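PDB 4QXZ: uncharacterized protein from Staphylococcus aureus subsp. aureus Mu50, which is of unknown function but folds into a beta-barrel core resembling type VI secretion system proteins, joined to a pair of helices. Local coordinates for residues 38-50 and 59-72. Residues are numbered along the deposited sequence; the frame is centred on the assembly and turned at random.
Sequences IIEYELEDGVIIN and LLEIVISNEHYETF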
loop_
_atom_site.group_PDB
_atom_site.type_symbol
_atom_site.label_atom_id
_atom_site.label_comp_id
_atom_site.label_asym_id
_atom_site.label_seq_id
_atom_site.Cartn_x
_atom_site.Cartn_y
_atom_site.Cartn_z
ATOM N N ILE A 38 10.630 6.525 -22.223
ATOM C CA ILE A 38 10.412 6.316 -20.805
ATOM C C ILE A 38 11.595 6.860 -20.050
ATOM O O ILE A 38 12.724 6.505 -20.349
ATOM C CB ILE A 38 10.294 4.813 -20.466
ATOM C CG1 ILE A 38 9.001 4.240 -21.043
ATOM C CG2 ILE A 38 10.321 4.586 -18.952
ATOM C CD1 ILE A 38 8.926 2.724 -21.055
ATOM N N ILE A 39 11.340 7.702 -19.059
ATOM C CA ILE A 39 12.309 7.868 -17.980
ATOM C C ILE A 39 11.760 7.151 -16.731
ATOM O O ILE A 39 10.663 7.471 -16.258
ATOM C CB ILE A 39 12.627 9.342 -17.684
ATOM C CG1 ILE A 39 13.235 10.014 -18.911
ATOM C CG2 ILE A 39 13.622 9.459 -16.537
ATOM C CD1 ILE A 39 13.441 11.513 -18.728
ATOM N N GLU A 40 12.524 6.177 -16.228
ATOM C CA GLU A 40 12.172 5.459 -15.018
ATOM C C GLU A 40 12.969 5.996 -13.839
ATOM O O GLU A 40 14.183 6.148 -13.918
ATOM C CB GLU A 40 12.430 3.937 -15.160
ATOM C CG GLU A 40 12.163 3.177 -13.850
ATOM C CD GLU A 40 11.699 1.738 -14.016
ATOM O OE1 GLU A 40 11.519 1.263 -15.154
ATOM O OE2 GLU A 40 11.503 1.076 -12.978
ATOM N N TYR A 41 12.294 6.249 -12.727
ATOM C CA TYR A 41 12.988 6.689 -11.517
ATOM C C TYR A 41 12.974 5.578 -10.478
ATOM O O TYR A 41 11.937 4.987 -10.208
ATOM C CB TYR A 41 12.350 7.961 -10.968
ATOM C CG TYR A 41 12.381 9.094 -11.961
ATOM C CD1 TYR A 41 11.383 9.236 -12.912
ATOM C CD2 TYR A 41 13.415 10.016 -11.963
ATOM C CE1 TYR A 41 11.408 10.268 -13.829
ATOM C CE2 TYR A 41 13.447 11.055 -12.880
ATOM C CZ TYR A 41 12.440 11.171 -13.812
ATOM O OH TYR A 41 12.461 12.193 -14.725
ATOM N N GLU A 42 14.135 5.305 -9.907
ATOM C CA GLU A 42 14.285 4.271 -8.892
ATOM C C GLU A 42 13.667 4.730 -7.552
ATOM O O GLU A 42 14.065 5.753 -6.970
ATOM C CB GLU A 42 15.774 3.905 -8.736
ATOM C CG GLU A 42 16.120 2.934 -7.604
ATOM C CD GLU A 42 15.639 1.507 -7.836
ATOM O OE1 GLU A 42 15.034 1.230 -8.899
ATOM O OE2 GLU A 42 15.874 0.656 -6.946
ATOM N N LEU A 43 12.714 3.932 -7.069
ATOM C CA LEU A 43 11.937 4.254 -5.892
ATOM C C LEU A 43 12.647 3.847 -4.617
ATOM O O LEU A 43 13.114 2.708 -4.490
ATOM C CB LEU A 43 10.561 3.576 -5.975
ATOM C CG LEU A 43 9.608 4.048 -7.095
ATOM C CD1 LEU A 43 8.238 3.423 -6.950
ATOM C CD2 LEU A 43 9.443 5.550 -7.101
ATOM N N GLU A 44 12.746 4.791 -3.685
ATOM C CA GLU A 44 13.064 4.479 -2.297
ATOM C C GLU A 44 11.817 3.955 -1.587
ATOM O O GLU A 44 11.880 3.004 -0.781
ATOM C CB GLU A 44 13.567 5.722 -1.574
ATOM C CG GLU A 44 14.976 6.125 -1.971
ATOM C CD GLU A 44 16.038 5.196 -1.406
ATOM O OE1 GLU A 44 15.940 4.816 -0.211
ATOM O OE2 GLU A 44 16.973 4.852 -2.164
ATOM N N ASP A 45 10.687 4.586 -1.904
ATOM C CA ASP A 45 9.409 4.222 -1.333
ATOM C C ASP A 45 8.295 4.647 -2.271
ATOM O O ASP A 45 8.506 5.476 -3.161
ATOM C CB ASP A 45 9.239 4.935 0.003
ATOM C CG ASP A 45 8.064 4.421 0.780
ATOM O OD1 ASP A 45 8.062 3.195 1.067
ATOM O OD2 ASP A 45 7.149 5.233 1.086
ATOM N N GLY A 46 7.104 4.093 -2.064
ATOM C CA GLY A 46 5.967 4.446 -2.892
ATOM C C GLY A 46 4.612 3.950 -2.422
ATOM O O GLY A 46 4.390 2.735 -2.229
ATOM N N VAL A 47 3.678 4.888 -2.289
ATOM C CA VAL A 47 2.276 4.541 -2.031
ATOM C C VAL A 47 1.345 5.289 -2.987
ATOM O O VAL A 47 1.592 6.452 -3.342
ATOM C CB VAL A 47 1.867 4.843 -0.552
ATOM C CG1 VAL A 47 1.628 6.330 -0.322
ATOM C CG2 VAL A 47 0.626 4.064 -0.178
ATOM N N ILE A 48 0.256 4.644 -3.378
ATOM C CA ILE A 48 -0.763 5.340 -4.157
ATOM C C ILE A 48 -2.157 5.039 -3.589
ATOM O O ILE A 48 -2.507 3.878 -3.382
ATOM C CB ILE A 48 -0.633 5.003 -5.666
ATOM C CG1 ILE A 48 -1.631 5.799 -6.492
ATOM C CG2 ILE A 48 -0.795 3.521 -5.938
ATOM C CD1 ILE A 48 -1.357 5.740 -7.988
ATOM N N ILE A 49 -2.939 6.084 -3.327
ATOM C CA ILE A 49 -4.257 5.920 -2.702
ATOM C C ILE A 49 -5.396 6.310 -3.644
ATOM O O ILE A 49 -5.383 7.374 -4.266
ATOM C CB ILE A 49 -4.435 6.786 -1.423
ATOM C CG1 ILE A 49 -3.128 6.980 -0.641
ATOM C CG2 ILE A 49 -5.478 6.154 -0.510
ATOM C CD1 ILE A 49 -3.214 8.106 0.382
ATOM N N ASN A 50 -6.401 5.455 -3.726
ATOM C CA ASN A 50 -7.606 5.782 -4.471
ATOM C C ASN A 50 -8.498 6.685 -3.623
ATOM O O ASN A 50 -9.129 6.207 -2.689
ATOM C CB ASN A 50 -8.337 4.490 -4.833
ATOM C CG ASN A 50 -9.646 4.728 -5.565
ATOM O OD1 ASN A 50 -10.123 5.861 -5.705
ATOM N ND2 ASN A 50 -10.240 3.644 -6.031
ATOM N N LEU A 59 -3.805 9.676 -5.273
ATOM C CA LEU A 59 -2.678 10.424 -4.729
ATOM C C LEU A 59 -1.486 9.503 -4.699
ATOM O O LEU A 59 -1.567 8.426 -4.117
ATOM C CB LEU A 59 -2.997 10.908 -3.319
ATOM C CG LEU A 59 -2.333 12.208 -2.856
ATOM C CD1 LEU A 59 -2.616 13.368 -3.808
ATOM C CD2 LEU A 59 -2.820 12.547 -1.452
ATOM N N LEU A 60 -0.402 9.910 -5.357
ATOM C CA LEU A 60 0.820 9.108 -5.411
ATOM C C LEU A 60 1.871 9.843 -4.618
ATOM O O LEU A 60 2.102 11.030 -4.856
ATOM C CB LEU A 60 1.297 8.906 -6.855
ATOM C CG LEU A 60 2.713 8.309 -7.085
ATOM C CD1 LEU A 60 2.754 6.858 -6.654
ATOM C CD2 LEU A 60 3.190 8.439 -8.533
ATOM N N GLU A 61 2.479 9.146 -3.661
ATOM C CA GLU A 61 3.620 9.681 -2.911
ATOM C C GLU A 61 4.807 8.763 -3.116
ATOM O O GLU A 61 4.704 7.555 -2.876
ATOM C CB GLU A 61 3.306 9.808 -1.422
ATOM C CG GLU A 61 4.339 10.650 -0.660
ATOM C CD GLU A 61 3.963 10.950 0.798
ATOM O OE1 GLU A 61 2.781 11.226 1.076
ATOM O OE2 GLU A 61 4.866 10.928 1.674
ATOM N N ILE A 62 5.920 9.329 -3.581
ATOM C CA ILE A 62 7.138 8.557 -3.789
ATOM C C ILE A 62 8.320 9.248 -3.151
ATOM O O ILE A 62 8.310 10.465 -2.958
ATOM C CB ILE A 62 7.466 8.356 -5.289
ATOM C CG1 ILE A 62 7.584 9.703 -6.015
ATOM C CG2 ILE A 62 6.411 7.501 -5.953
ATOM C CD1 ILE A 62 7.996 9.585 -7.458
ATOM N N VAL A 63 9.345 8.463 -2.852
ATOM C CA VAL A 63 10.619 9.002 -2.399
ATOM C C VAL A 63 11.698 8.603 -3.392
ATOM O O VAL A 63 11.850 7.429 -3.702
ATOM C CB VAL A 63 10.984 8.486 -0.999
ATOM C CG1 VAL A 63 12.327 9.063 -0.540
ATOM C CG2 VAL A 63 9.870 8.841 -0.011
ATOM N N ILE A 64 12.423 9.591 -3.905
ATOM C CA ILE A 64 13.495 9.343 -4.858
ATOM C C ILE A 64 14.700 10.212 -4.530
ATOM O O ILE A 64 14.639 11.063 -3.652
ATOM C CB ILE A 64 13.047 9.613 -6.306
ATOM C CG1 ILE A 64 12.510 11.040 -6.464
ATOM C CG2 ILE A 64 12.006 8.586 -6.736
ATOM C CD1 ILE A 64 12.299 11.462 -7.913
ATOM N N SER A 65 15.787 9.980 -5.250
ATOM C CA SER A 65 17.006 10.757 -5.106
ATOM C C SER A 65 16.797 12.240 -5.414
ATOM O O SER A 65 16.089 12.571 -6.344
ATOM C CB SER A 65 18.076 10.189 -6.040
ATOM O OG SER A 65 19.111 11.123 -6.230
ATOM N N ASN A 66 17.537 13.078 -4.710
ATOM C CA ASN A 66 17.589 14.539 -4.858
ATOM C C ASN A 66 18.040 14.956 -6.211
ATOM O O ASN A 66 17.800 16.049 -6.641
ATOM C CB ASN A 66 18.654 15.140 -3.963
ATOM C CG ASN A 66 18.564 16.608 -3.857
ATOM O OD1 ASN A 66 17.502 17.164 -3.937
ATOM N ND2 ASN A 66 19.674 17.245 -3.654
ATOM N N GLU A 67 18.793 14.086 -6.827
ATOM C CA GLU A 67 19.332 14.300 -8.156
ATOM C C GLU A 67 18.313 14.949 -9.105
ATOM O O GLU A 67 18.672 15.778 -9.933
ATOM C CB GLU A 67 19.807 12.955 -8.708
ATOM C CG GLU A 67 20.437 13.007 -10.091
ATOM C CD GLU A 67 21.266 11.777 -10.387
ATOM O OE1 GLU A 67 21.218 11.311 -11.543
ATOM O OE2 GLU A 67 21.963 11.282 -9.467
ATOM N N HIS A 68 17.042 14.592 -8.938
ATOM C CA HIS A 68 15.980 14.989 -9.862
ATOM C C HIS A 68 15.139 16.170 -9.318
ATOM O O HIS A 68 14.010 16.424 -9.759
ATOM C CB HIS A 68 15.111 13.748 -10.184
ATOM C CG HIS A 68 15.905 12.497 -10.447
ATOM N ND1 HIS A 68 16.112 11.532 -9.483
ATOM C CD2 HIS A 68 16.550 12.058 -11.556
ATOM C CE1 HIS A 68 16.838 10.547 -9.989
ATOM N NE2 HIS A 68 17.119 10.842 -11.245
ATOM N N TYR A 69 15.700 16.906 -8.366
ATOM C CA TYR A 69 14.969 17.996 -7.756
ATOM C C TYR A 69 14.575 19.077 -8.761
ATOM O O TYR A 69 13.469 19.598 -8.682
ATOM C CB TYR A 69 15.766 18.611 -6.612
ATOM C CG TYR A 69 15.036 19.773 -6.007
ATOM C CD1 TYR A 69 14.023 19.563 -5.081
ATOM C CD2 TYR A 69 15.310 21.083 -6.398
ATOM C CE1 TYR A 69 13.325 20.624 -4.527
ATOM C CE2 TYR A 69 14.614 22.153 -5.854
ATOM C CZ TYR A 69 13.621 21.918 -4.916
ATOM O OH TYR A 69 12.905 22.955 -4.362
ATOM N N GLU A 70 15.447 19.406 -9.714
ATOM C CA GLU A 70 15.155 20.516 -10.649
ATOM C C GLU A 70 14.062 20.135 -11.637
ATOM O O GLU A 70 13.142 20.920 -11.896
ATOM C CB GLU A 70 16.391 20.977 -11.442
ATOM C CG GLU A 70 17.699 21.043 -10.665
ATOM C CD GLU A 70 17.617 21.876 -9.401
ATOM O OE1 GLU A 70 16.950 22.936 -9.435
ATOM O OE2 GLU A 70 18.235 21.467 -8.384
ATOM N N THR A 71 14.171 18.933 -12.196
ATOM C CA THR A 71 13.171 18.448 -13.144
ATOM C C THR A 71 11.780 18.619 -12.511
ATOM O O THR A 71 10.910 19.286 -13.078
ATOM C CB THR A 71 13.446 16.977 -13.587
ATOM O OG1 THR A 71 14.719 16.898 -14.237
ATOM C CG2 THR A 71 12.407 16.480 -14.578
ATOM N N PHE A 72 11.601 18.078 -11.308
ATOM C CA PHE A 72 10.280 18.059 -10.681
ATOM C C PHE A 72 9.825 19.412 -10.157
ATOM O O PHE A 72 8.615 19.684 -10.103
ATOM C CB PHE A 72 10.213 16.985 -9.592
ATOM C CG PHE A 72 10.148 15.593 -10.150
ATOM C CD1 PHE A 72 11.291 14.860 -10.355
ATOM C CD2 PHE A 72 8.937 15.051 -10.530
ATOM C CE1 PHE A 72 11.240 13.593 -10.891
ATOM C CE2 PHE A 72 8.870 13.787 -11.070
ATOM C CZ PHE A 72 10.029 13.053 -11.255
HETATM O O HOH W 1 16.289 7.359 -6.625
#
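The phenol ring of Tyr41 meets two aromatic rings at once. Its CD2-CE2 edge is directed at one face of the His68 imidazole in a T-shaped stack, with Tyr41 CD2 over the centre of the imidazole and the two planes at 89°; the opposite face of His68 is covered by Glu67 CB. Over one face of Tyr41 comes the edge of Phe72, offset toward the rim, its CE1 3.9 Å from Tyr41 CE2 and the planes at 66°. Tyr41 CG lies anti to its carbonyl carbon (chi1 -59°), which turns the ring toward the start of helix 69-77, where His68 is the N-cap residue.

Beyond this cluster the chain enters the antiparallel hairpin of strands 45-51 and 57-65. A water bridges Glu42 O and Ser65 N just beyond the paired part of the hairpin. Glu44 and Asp45 both face Val63 in a classic beta bulge: Glu44 N donates to Val63 O at 2.8 Å, whereas Val63 N reaches Asp45 O from above the carbonyl plane. Regular pairing then follows, with Val47 and Glu61 exchanging two backbone bonds and Ile49 and Leu59 another two.

On the face carrying Ile48, Leu60 and Ile62, the side chains of Leu43 and Ile62 cross at about a right angle, Leu43 CD2 lying 3.8 Å from Ile62 CG2, and Leu60 CD1 packs 4.0 Å from Ile48 CB. Phe29 and Phe116 of the adjoining strands extend this apolar layer. The other face bears Asp45, whose OD1 accepts from the backbone N of Lys22 and Thr23 of the second subunit.

One face thus appears to line the barrel interior with hydrocarbon, while the other turns Asp45 and Val47 to the second subunit; the edge-to-face packing of the rings, probably with a small electrostatic share, ties Tyr41 to the first turn of helix 69-77.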